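Local coordinates for protein aspartate aminotransferase, cytoplasmic (Schizosaccharomyces pombe 972h-, PDB 6JPK) that catalyses the reversible, pyridoxal-phosphate-dependent transfer of an amino group between L-aspartate and 2-oxoglutarate, working as a homodimer, at residues 48-51 with 52-55; 69-73 with 74-78; 93-97 with 98-102; 367-371 with 372-376. The protein carries 1 engineered substitution. All coordinates share one frame; numbering follows the deposited sequence.

Contact 1 (48-51 with 52-55)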
loop_
_atom_site.group_PDB
_atom_site.type_symbol
_atom_site.label_atom_id
_atom_site.label_comp_id
_atom_site.label_asym_id
_atom_site.label_seq_id
_atom_site.Cartn_x
_atom_site.Cartn_y
_atom_site.Cartn_z
ATOM N N TRP A 48 -3.004 -7.180 21.715
ATOM C CA TRP A 48 -4.294 -6.933 22.343
ATOM C C TRP A 48 -5.235 -6.330 21.312
ATOM O O TRP A 48 -5.078 -5.166 20.937
ATOM C CB TRP A 48 -4.134 -6.005 23.550
ATOM C CG TRP A 48 -5.362 -5.884 24.406
ATOM C CD1 TRP A 48 -5.902 -6.844 25.206
ATOM C CD2 TRP A 48 -6.193 -4.720 24.557
ATOM N NE1 TRP A 48 -7.017 -6.358 25.845
ATOM C CE2 TRP A 48 -7.214 -5.055 25.461
ATOM C CE3 TRP A 48 -6.167 -3.430 24.009
ATOM C CZ2 TRP A 48 -8.209 -4.146 25.837
ATOM C CZ3 TRP A 48 -7.153 -2.532 24.379
ATOM C CH2 TRP A 48 -8.159 -2.896 25.288
ATOM N N ILE A 49 -6.228 -7.100 20.875
ATOM C CA ILE A 49 -7.245 -6.568 19.973
ATOM C C ILE A 49 -8.245 -5.758 20.790
ATOM O O ILE A 49 -8.784 -6.239 21.795
ATOM C CB ILE A 49 -7.937 -7.698 19.194
ATOM C CG1 ILE A 49 -6.911 -8.514 18.401
ATOM C CG2 ILE A 49 -8.982 -7.112 18.228
ATOM C CD1 ILE A 49 -7.465 -9.846 17.895
ATOM N N LEU A 50 -8.478 -4.505 20.390
ATOM C CA LEU A 50 -9.423 -3.630 21.139
ATOM C C LEU A 50 -10.843 -4.198 21.031
ATOM O O LEU A 50 -11.290 -4.436 19.892
ATOM C CB LEU A 50 -9.351 -2.212 20.563
ATOM C CG LEU A 50 -7.943 -1.667 20.334
ATOM C CD1 LEU A 50 -7.899 -0.164 20.560
ATOM C CD2 LEU A 50 -6.936 -2.371 21.232
ATOM N N PRO A 51 -11.525 -4.407 22.166
ATOM C CA PRO A 51 -12.898 -4.943 22.109
ATOM C C PRO A 51 -13.784 -4.222 21.102
ATOM O O PRO A 51 -14.538 -4.871 20.369
ATOM C CB PRO A 51 -13.398 -4.767 23.551
ATOM C CG PRO A 51 -12.130 -4.829 24.390
ATOM C CD PRO A 51 -11.080 -4.141 23.548
ATOM N N ALA A 52 -13.678 -2.895 21.014
ATOM C CA ALA A 52 -14.493 -2.161 20.047
ATOM C C ALA A 52 -14.121 -2.520 18.611
ATOM O O ALA A 52 -14.994 -2.559 17.740
ATOM C CB ALA A 52 -14.353 -0.659 20.273
ATOM N N VAL A 53 -12.845 -2.804 18.352
ATOM C CA VAL A 53 -12.428 -3.156 17.000
ATOM C C VAL A 53 -12.898 -4.557 16.648
ATOM O O VAL A 53 -13.364 -4.806 15.531
ATOM C CB VAL A 53 -10.899 -3.016 16.856
ATOM C CG1 VAL A 53 -10.384 -3.804 15.649
ATOM C CG2 VAL A 53 -10.515 -1.545 16.759
ATOM N N LYS A 54 -12.761 -5.502 17.581
ATOM C CA LYS A 54 -13.268 -6.848 17.337
ATOM C C LYS A 54 -14.771 -6.818 17.102
ATOM O O LYS A 54 -15.283 -7.458 16.176
ATOM C CB LYS A 54 -12.934 -7.761 18.517
ATOM C CG LYS A 54 -13.180 -9.234 18.251
ATOM C CD LYS A 54 -12.849 -10.063 19.491
ATOM C CE LYS A 54 -11.464 -9.713 20.031
ATOM N NZ LYS A 54 -11.267 -10.104 21.466
ATOM N N LYS A 55 -15.489 -6.075 17.945
ATOM C CA LYS A 55 -16.930 -5.900 17.780
ATOM C C LYS A 55 -17.273 -5.305 16.411
ATOM O O LYS A 55 -18.165 -5.800 15.710
ATOM C CB LYS A 55 -17.441 -5.004 18.909
ATOM C CG LYS A 55 -18.936 -4.738 18.923
ATOM C CD LYS A 55 -19.304 -3.945 20.178
ATOM C CE LYS A 55 -20.804 -3.747 20.291
ATOM N NZ LYS A 55 -21.171 -3.374 21.685
HETATM O O HOH W 1 -9.183 -8.262 23.425
#

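Contact 2 (69-73 with 74-78). With PO4 (phosphate ion), chain E.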
loop_
_atom_site.group_PDB
_atom_site.type_symbol
_atom_site.label_atom_id
_atom_site.label_comp_id
_atom_site.label_asym_id
_atom_site.label_seq_id
_atom_site.Cartn_x
_atom_site.Cartn_y
_atom_site.Cartn_z
ATOM N N GLU A 69 -14.804 -5.621 -3.069
ATOM C CA GLU A 69 -14.675 -4.836 -4.295
ATOM C C GLU A 69 -13.716 -3.663 -4.095
ATOM O O GLU A 69 -13.441 -3.235 -2.969
ATOM C CB GLU A 69 -16.046 -4.314 -4.755
ATOM C CG GLU A 69 -17.067 -5.408 -5.091
ATOM C CD GLU A 69 -16.593 -6.327 -6.219
ATOM O OE1 GLU A 69 -16.338 -5.810 -7.329
ATOM O OE2 GLU A 69 -16.464 -7.560 -5.995
ATOM N N TYR A 70 -13.192 -3.157 -5.216
ATOM C CA TYR A 70 -12.278 -2.021 -5.178
ATOM C C TYR A 70 -12.927 -0.826 -4.490
ATOM O O TYR A 70 -14.113 -0.546 -4.686
ATOM C CB TYR A 70 -11.875 -1.598 -6.596
ATOM C CG TYR A 70 -10.897 -2.497 -7.333
ATOM C CD1 TYR A 70 -9.676 -2.864 -6.770
ATOM C CD2 TYR A 70 -11.200 -2.968 -8.615
ATOM C CE1 TYR A 70 -8.774 -3.696 -7.472
ATOM C CE2 TYR A 70 -10.315 -3.779 -9.318
ATOM C CZ TYR A 70 -9.108 -4.135 -8.752
ATOM O OH TYR A 70 -8.262 -4.950 -9.478
ATOM N N LEU A 71 -12.132 -0.100 -3.714
ATOM C CA LEU A 71 -12.513 1.221 -3.239
ATOM C C LEU A 71 -12.225 2.281 -4.297
ATOM O O LEU A 71 -11.411 2.065 -5.201
ATOM C CB LEU A 71 -11.740 1.570 -1.975
ATOM C CG LEU A 71 -11.983 0.650 -0.782
ATOM C CD1 LEU A 71 -11.211 1.176 0.421
ATOM C CD2 LEU A 71 -13.484 0.555 -0.485
ATOM N N PRO A 72 -12.876 3.459 -4.196
ATOM C CA PRO A 72 -12.406 4.621 -4.958
ATOM C C PRO A 72 -10.925 4.896 -4.726
ATOM O O PRO A 72 -10.318 4.445 -3.745
ATOM C CB PRO A 72 -13.280 5.766 -4.430
ATOM C CG PRO A 72 -14.537 5.096 -4.032
ATOM C CD PRO A 72 -14.144 3.740 -3.497
ATOM N N ILE A 73 -10.330 5.646 -5.644
ATOM C CA ILE A 73 -8.887 5.847 -5.600
ATOM C C ILE A 73 -8.474 6.520 -4.293
ATOM O O ILE A 73 -7.438 6.182 -3.700
ATOM C CB ILE A 73 -8.431 6.650 -6.835
ATOM C CG1 ILE A 73 -6.922 6.830 -6.821
ATOM C CG2 ILE A 73 -9.120 8.002 -6.893
ATOM C CD1 ILE A 73 -6.396 6.940 -8.202
ATOM N N ALA A 74 -9.279 7.465 -3.817
ATOM C CA ALA A 74 -8.993 8.173 -2.577
ATOM C C ALA A 74 -9.461 7.407 -1.337
ATOM O O ALA A 74 -9.209 7.858 -0.211
ATOM C CB ALA A 74 -9.636 9.566 -2.617
ATOM N N GLY A 75 -10.134 6.279 -1.514
ATOM C CA GLY A 75 -10.503 5.398 -0.422
ATOM C C GLY A 75 -11.996 5.424 -0.142
ATOM O O GLY A 75 -12.791 6.020 -0.869
ATOM N N LEU A 76 -12.364 4.757 0.949
ATOM C CA LEU A 76 -13.760 4.602 1.341
ATOM C C LEU A 76 -14.280 5.931 1.874
ATOM O O LEU A 76 -13.752 6.431 2.877
ATOM C CB LEU A 76 -13.866 3.506 2.403
ATOM C CG LEU A 76 -15.237 3.200 2.995
ATOM C CD1 LEU A 76 -16.132 2.504 1.958
ATOM C CD2 LEU A 76 -15.085 2.353 4.256
ATOM N N PRO A 77 -15.286 6.545 1.242
ATOM C CA PRO A 77 -15.651 7.923 1.625
ATOM C C PRO A 77 -16.080 8.074 3.074
ATOM O O PRO A 77 -15.729 9.075 3.711
ATOM C CB PRO A 77 -16.791 8.261 0.652
ATOM C CG PRO A 77 -16.513 7.396 -0.548
ATOM C CD PRO A 77 -15.984 6.100 0.023
ATOM N N ARG A 78 -16.821 7.115 3.631
ATOM C CA ARG A 78 -17.219 7.287 5.022
ATOM C C ARG A 78 -16.045 7.096 5.971
ATOM O O ARG A 78 -16.126 7.525 7.128
ATOM C CB ARG A 78 -18.361 6.337 5.388
ATOM C CG ARG A 78 -18.158 4.913 4.957
ATOM C CD ARG A 78 -19.516 4.233 4.700
ATOM N NE ARG A 78 -19.342 2.875 4.185
ATOM C CZ ARG A 78 -18.978 1.854 4.948
ATOM N NH1 ARG A 78 -18.765 2.059 6.248
ATOM N NH2 ARG A 78 -18.827 0.638 4.421
HETATM P P PO4 E . -4.549 -4.743 -9.087
HETATM O O1 PO4 E . -4.616 -4.793 -10.603
HETATM O O2 PO4 E . -4.023 -6.056 -8.533
HETATM O O3 PO4 E . -5.931 -4.522 -8.555
HETATM O O4 PO4 E . -3.626 -3.620 -8.642
#

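Contact 3 (93-97 with 98-102)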
loop_
_atom_site.group_PDB
_atom_site.type_symbol
_atom_site.label_atom_id
_atom_site.label_comp_id
_atom_site.label_asym_id
_atom_site.label_seq_id
_atom_site.Cartn_x
_atom_site.Cartn_y
_atom_site.Cartn_z
ATOM N N HIS A 93 -16.087 23.181 10.645
ATOM C CA HIS A 93 -16.255 23.996 9.441
ATOM C C HIS A 93 -15.248 23.638 8.352
ATOM O O HIS A 93 -15.515 23.904 7.175
ATOM C CB HIS A 93 -16.126 25.487 9.775
ATOM C CG HIS A 93 -14.727 25.899 10.110
ATOM N ND1 HIS A 93 -14.158 25.664 11.344
ATOM C CD2 HIS A 93 -13.770 26.503 9.363
ATOM C CE1 HIS A 93 -12.915 26.117 11.345
ATOM N NE2 HIS A 93 -12.655 26.629 10.154
ATOM N N LEU A 94 -14.096 23.053 8.707
ATOM C CA LEU A 94 -13.137 22.648 7.675
ATOM C C LEU A 94 -13.732 21.588 6.763
ATOM O O LEU A 94 -13.507 21.606 5.545
ATOM C CB LEU A 94 -11.845 22.125 8.304
ATOM C CG LEU A 94 -11.064 23.094 9.191
ATOM C CD1 LEU A 94 -9.942 22.341 9.932
ATOM C CD2 LEU A 94 -10.502 24.272 8.387
ATOM N N LEU A 95 -14.515 20.669 7.333
ATOM C CA LEU A 95 -15.179 19.640 6.532
ATOM C C LEU A 95 -16.371 20.208 5.770
ATOM O O LEU A 95 -16.501 19.998 4.558
ATOM C CB LEU A 95 -15.639 18.491 7.425
ATOM C CG LEU A 95 -14.640 17.437 7.910
ATOM C CD1 LEU A 95 -14.025 16.735 6.709
ATOM C CD2 LEU A 95 -13.587 18.051 8.818
ATOM N N SER A 96 -17.270 20.909 6.471
ATOM C CA SER A 96 -18.513 21.331 5.837
ATOM C C SER A 96 -18.268 22.379 4.755
ATOM O O SER A 96 -19.028 22.449 3.784
ATOM C CB SER A 96 -19.508 21.840 6.893
ATOM O OG SER A 96 -19.030 22.974 7.586
ATOM N N GLU A 97 -17.208 23.179 4.878
ATOM C CA GLU A 97 -16.810 24.055 3.782
ATOM C C GLU A 97 -16.058 23.324 2.674
ATOM O O GLU A 97 -15.648 23.970 1.705
ATOM C CB GLU A 97 -15.945 25.205 4.306
ATOM C CG GLU A 97 -16.679 26.177 5.226
ATOM C CD GLU A 97 -15.751 27.230 5.835
ATOM O OE1 GLU A 97 -14.688 27.511 5.231
ATOM O OE2 GLU A 97 -16.079 27.778 6.914
ATOM N N ASP A 98 -15.839 22.011 2.797
ATOM C CA ASP A 98 -15.181 21.227 1.743
ATOM C C ASP A 98 -13.733 21.682 1.539
ATOM O O ASP A 98 -13.248 21.790 0.410
ATOM C CB ASP A 98 -15.973 21.307 0.427
ATOM C CG ASP A 98 -15.550 20.254 -0.593
ATOM O OD1 ASP A 98 -15.277 19.102 -0.192
ATOM O OD2 ASP A 98 -15.513 20.579 -1.803
ATOM N N ARG A 99 -13.031 21.952 2.637
ATOM C CA ARG A 99 -11.658 22.436 2.568
ATOM C C ARG A 99 -10.601 21.367 2.848
ATOM O O ARG A 99 -9.405 21.676 2.778
ATOM C CB ARG A 99 -11.469 23.608 3.539
ATOM C CG ARG A 99 -12.027 24.941 3.026
ATOM C CD ARG A 99 -12.073 25.989 4.144
ATOM N NE ARG A 99 -10.758 26.204 4.736
ATOM C CZ ARG A 99 -10.533 26.974 5.796
ATOM N NH1 ARG A 99 -11.550 27.608 6.387
ATOM N NH2 ARG A 99 -9.296 27.109 6.262
ATOM N N VAL A 100 -10.978 20.126 3.153
ATOM C CA VAL A 100 -9.997 19.091 3.486
ATOM C C VAL A 100 -9.959 18.078 2.348
ATOM O O VAL A 100 -10.983 17.475 2.009
ATOM C CB VAL A 100 -10.310 18.408 4.831
ATOM C CG1 VAL A 100 -9.222 17.386 5.184
ATOM C CG2 VAL A 100 -10.425 19.432 5.940
ATOM N N ALA A 101 -8.785 17.914 1.738
ATOM C CA ALA A 101 -8.547 16.849 0.765
ATOM C C ALA A 101 -7.993 15.654 1.530
ATOM O O ALA A 101 -6.907 15.735 2.103
ATOM C CB ALA A 101 -7.574 17.302 -0.324
ATOM N N SER A 102 -8.745 14.556 1.564
ATOM C CA SER A 102 -8.398 13.387 2.370
ATOM C C SER A 102 -8.181 12.193 1.456
ATOM O O SER A 102 -9.023 11.896 0.605
ATOM C CB SER A 102 -9.489 13.068 3.399
ATOM O OG SER A 102 -9.705 14.172 4.276
HETATM O O HOH W 2 -10.573 28.174 9.342
#

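Contact 4 (367-371 with 372-376)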
loop_
_atom_site.group_PDB
_atom_site.type_symbol
_atom_site.label_atom_id
_atom_site.label_comp_id
_atom_site.label_asym_id
_atom_site.label_seq_id
_atom_site.Cartn_x
_atom_site.Cartn_y
_atom_site.Cartn_z
ATOM N N VAL A 367 23.133 0.637 28.342
ATOM C CA VAL A 367 22.207 -0.221 27.609
ATOM C C VAL A 367 22.831 -1.593 27.385
ATOM O O VAL A 367 22.181 -2.627 27.581
ATOM C CB VAL A 367 21.794 0.450 26.283
ATOM C CG1 VAL A 367 20.909 -0.489 25.463
ATOM C CG2 VAL A 367 21.085 1.782 26.559
ATOM N N GLN A 368 24.110 -1.624 26.991
ATOM C CA GLN A 368 24.794 -2.900 26.778
ATOM C C GLN A 368 24.907 -3.690 28.081
ATOM O O GLN A 368 24.785 -4.917 28.082
ATOM C CB GLN A 368 26.185 -2.661 26.171
ATOM C CG GLN A 368 26.928 -3.936 25.794
ATOM C CD GLN A 368 26.284 -4.655 24.616
ATOM O OE1 GLN A 368 25.593 -4.046 23.799
ATOM N NE2 GLN A 368 26.497 -5.963 24.536
ATOM N N PHE A 369 25.166 -3.000 29.195
ATOM C CA PHE A 369 25.188 -3.658 30.498
ATOM C C PHE A 369 23.832 -4.290 30.811
ATOM O O PHE A 369 23.763 -5.436 31.274
ATOM C CB PHE A 369 25.578 -2.631 31.563
ATOM C CG PHE A 369 25.804 -3.205 32.947
ATOM C CD1 PHE A 369 24.749 -3.336 33.843
ATOM C CD2 PHE A 369 27.085 -3.556 33.368
ATOM C CE1 PHE A 369 24.961 -3.841 35.132
ATOM C CE2 PHE A 369 27.311 -4.062 34.650
ATOM C CZ PHE A 369 26.247 -4.205 35.531
ATOM N N CYS A 370 22.743 -3.556 30.558
ATOM C CA CYS A 370 21.405 -4.109 30.751
ATOM C C CYS A 370 21.180 -5.340 29.883
ATOM O O CYS A 370 20.538 -6.305 30.315
ATOM C CB CYS A 370 20.349 -3.054 30.427
ATOM S SG CYS A 370 20.223 -1.721 31.609
ATOM N N GLN A 371 21.681 -5.317 28.649
ATOM C CA GLN A 371 21.497 -6.458 27.764
ATOM C C GLN A 371 22.260 -7.681 28.271
ATOM O O GLN A 371 21.705 -8.781 28.339
ATOM C CB GLN A 371 21.931 -6.101 26.341
ATOM C CG GLN A 371 21.542 -7.171 25.331
ATOM C CD GLN A 371 22.099 -6.916 23.949
ATOM O OE1 GLN A 371 22.915 -7.685 23.455
ATOM N NE2 GLN A 371 21.650 -5.843 23.316
ATOM N N GLU A 372 23.529 -7.506 28.651
ATOM C CA GLU A 372 24.359 -8.655 29.000
ATOM C C GLU A 372 24.055 -9.195 30.394
ATOM O O GLU A 372 24.098 -10.409 30.612
ATOM C CB GLU A 372 25.842 -8.276 28.888
ATOM C CG GLU A 372 26.278 -8.074 27.447
ATOM C CD GLU A 372 27.706 -7.585 27.316
ATOM O OE1 GLU A 372 28.448 -7.590 28.324
ATOM O OE2 GLU A 372 28.083 -7.188 26.194
ATOM N N ARG A 373 23.763 -8.325 31.357
ATOM C CA ARG A 373 23.565 -8.783 32.729
ATOM C C ARG A 373 22.101 -8.980 33.110
ATOM O O ARG A 373 21.824 -9.705 34.069
ATOM C CB ARG A 373 24.212 -7.804 33.715
ATOM C CG ARG A 373 25.710 -7.576 33.463
ATOM C CD ARG A 373 26.547 -8.694 34.058
ATOM N NE ARG A 373 26.334 -8.805 35.502
ATOM C CZ ARG A 373 27.025 -8.141 36.433
ATOM N NH1 ARG A 373 27.996 -7.300 36.084
ATOM N NH2 ARG A 373 26.738 -8.317 37.719
ATOM N N TYR A 374 21.160 -8.342 32.408
ATOM C CA TYR A 374 19.744 -8.503 32.726
ATOM C C TYR A 374 18.900 -8.926 31.529
ATOM O O TYR A 374 17.673 -9.044 31.666
ATOM C CB TYR A 374 19.192 -7.204 33.336
ATOM C CG TYR A 374 19.797 -6.912 34.696
ATOM C CD1 TYR A 374 21.036 -6.285 34.810
ATOM C CD2 TYR A 374 19.137 -7.289 35.870
ATOM C CE1 TYR A 374 21.606 -6.028 36.059
ATOM C CE2 TYR A 374 19.700 -7.042 37.129
ATOM C CZ TYR A 374 20.934 -6.409 37.211
ATOM O OH TYR A 374 21.489 -6.155 38.446
ATOM N N HIS A 375 19.520 -9.152 30.365
ATOM C CA HIS A 375 18.845 -9.693 29.186
ATOM C C HIS A 375 17.687 -8.803 28.747
ATOM O O HIS A 375 16.636 -9.290 28.318
ATOM C CB HIS A 375 18.384 -11.127 29.454
ATOM C CG HIS A 375 19.467 -11.970 30.044
ATOM N ND1 HIS A 375 20.422 -12.592 29.270
ATOM C CD2 HIS A 375 19.813 -12.205 31.331
ATOM C CE1 HIS A 375 21.279 -13.223 30.057
ATOM N NE2 HIS A 375 20.933 -13.002 31.313
ATOM N N LEU A 376 17.879 -7.490 28.874
ATOM C CA LEU A 376 16.950 -6.492 28.355
ATOM C C LEU A 376 17.432 -6.042 26.990
ATOM O O LEU A 376 18.595 -5.648 26.847
ATOM C CB LEU A 376 16.854 -5.272 29.269
ATOM C CG LEU A 376 16.647 -5.527 30.753
ATOM C CD1 LEU A 376 16.460 -4.200 31.432
ATOM C CD2 LEU A 376 15.437 -6.435 30.973
HETATM O O HOH W 3 19.778 -3.882 25.029
#

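Contact 1 (48-51 with 52-55)
The opening turn of helix 51-62 begins at Leu50, the N-cap residue, whose carbonyl receives the N-H of Lys54 (Leu50 O to Lys54 N, 2.9 Å, 165° at the hydrogen). Val53 N lies nearer, 2.7 Å from Leu50 O, but the bond is bent and weak. The next helical bond runs from Lys55 N to Pro51 O at 2.9 Å. Beside this backbone ladder, Leu50 CB rests against Val53 CG2 at 4.0 Å. Ile49 turns its CG2 branch toward Lys54, whose chain passes it at about a right angle: Ile49 CG2 sits 4.0 Å from both Lys54 CB and Lys54 CE. The bend at chi3 of Lys54 (-50°) carries its amine round toward a water. That water donates to Ile49 O and accepts only a weak bond from Lys54 NZ. Asp319 takes the N-H of Ala52, helix 297-308 packs on Val53, and Phe66 of the second subunit covers Ile49. Lys55 sends its amine elsewhere, to Glu315. Lys54 therefore contributes mostly the aliphatic part of its chain here, and its amine, reaching Ile49 O through a water held by a weak bond, probably adds little to the grip.

Contact 2 (69-73 with 74-78)
A type I beta turn from Pro72 to Gly75 leads the chain into helix 77-87, with Ile73 and Ala74 at its corners. It is closed by Gly75 N donating to Pro72 O at 2.9 Å, a bond bent to 141° with the donor well above the carbonyl plane. Gly75 has a phi of 109°, where any side chain would jam against the carbonyl O of Ala74. Pro72 sets CB, CG and CD about equally close to Gly75 O, with Pro72 CB at 3.6 Å. Leu71 and Leu76 bridge the turn with their branches: Leu71 CD1 reaches Leu76 CB at 4.1 Å, and Leu71 CD2 meets Leu76 CD1 at the same distance. Leu71 can do this because its CG lies anti to its own carbonyl carbon (chi1 -62°).

Upstream of the turn the loop serves the dimer. Tyr70 OH donates to phosphate O3 at 2.5 Å, with O3 near the ring plane at its edge; Ser107, Gly108, Thr109, Ser252 and Arg263 of the second subunit complete that site. The arrangement is consistent with the cofactor-phosphate pocket of class I aminotransferases, here holding an ion probably from the crystallisation liquor. Glu69 forms a salt bridge with Arg41 of the second subunit. Back at the turn, Gln288 donates to Ile73 O and Gln104 OE1 accepts the N-H of Leu76.

Contact 3 (93-97 with 98-102)
Two backbone bonds end the short helix 93-96 in a Schellman motif, with Asp98 at positive phi (64°). Arg99 N reaches back to Leu94 O at 3.0 Å, and Asp98 N to Leu95 O at 2.8 Å. The chain then runs straight into strand 100-106.

Apolar packing follows the same reversal, with Leu94 CB meeting Val100 CG2 at 3.9 Å. A methyl-on-guanidinium contact is a separate matter: Leu94 CD2 lies over the centre of one face of the Arg99 guanidinium, 3.7 Å from Arg99 CZ. The arginine gets there by bending at chi3 (57°), which lays its end back across the helix.

Of the polar contacts, the salt bridge between Glu97 OE1 and Arg99 NH1 is long and weak at 3.3 Å, although its N-H points almost straight at the oxygen. The two side chains lie side by side and OE1 comes in at the guanidinium edge. A water spans His93 NE2, at 2.7 Å, and Arg99 NH1, at 3.2 Å. Outside the segments, Arg99 NE is bound to Ala271 O, and Asp98 pairs with Lys277. A leucine in place of Arg99 would probably leave Ala271 O without this side-chain donor and Glu97 without its nearby counter-charge.

The Leu94 methyl on a face, the Glu97 carboxylate at an edge and Ala271 O at NE together probably limit how far the guanidinium can turn.

Contact 4 (367-371 with 372-376)
Cys370 O is gripped from opposite faces of its carbonyl plane, by Tyr374 N at 3.0 Å and by Leu376 N at 3.2 Å, the latter bond nearly straight. These bonds finish helix 364-374 just where His375 turns to positive phi; its N-H makes a weak bond to Gln371 O. A turn earlier, Gln368 NE2 donates to Glu372 OE2 at 2.6 Å, in its own amide plane but on the anti side of the carboxylate. The bend in Gln368 at chi2 (69°) brings the amide round to it.

Arg373 CG stands over the Phe369 ring, 4.0 Å from its centroid and 9° off the normal, a CH-pi contact. The arginine then doubles back, putting NH1 3.6 Å from Phe369 CZ. Phe369 CE1 comes to the edge of the Tyr374 ring, 4.1 Å from Tyr374 CE1. A serine in place of Phe369 would probably leave the folded Arg373 chain without its support and His403 without its edge-to-face partner.

Helix 394-407 covers this side, with His403 also bonded to Tyr374 OH. Gln371 packs on helix 16-26, a water joins its NE2 to Leu376 O, and the chain enters strand 376-377, parallel to strand 33-34.

In the fold
From the N terminus, strand 33-34 leads through a loop to contact 1, which starts helix 51-62. Contact 2 then turns the chain into helix 77-87, and contact 3 takes it from helix 93-96 into strand 100-106, an outermost strand, within this chain, of the large mixed sheet. Each is closed before the next opens, so none nest or cross. Contacts 2 and 3 nevertheless touch, Ala74 CB lying 4.0 Å from Ser102 O. Contacts 1 and 2 both reach the second subunit. Far along the chain, contact 4 ends helix 364-374, its centre about 48 Å from that of contact 2; strand 376-377 there pairs with strand 33-34, tying late and early chain together.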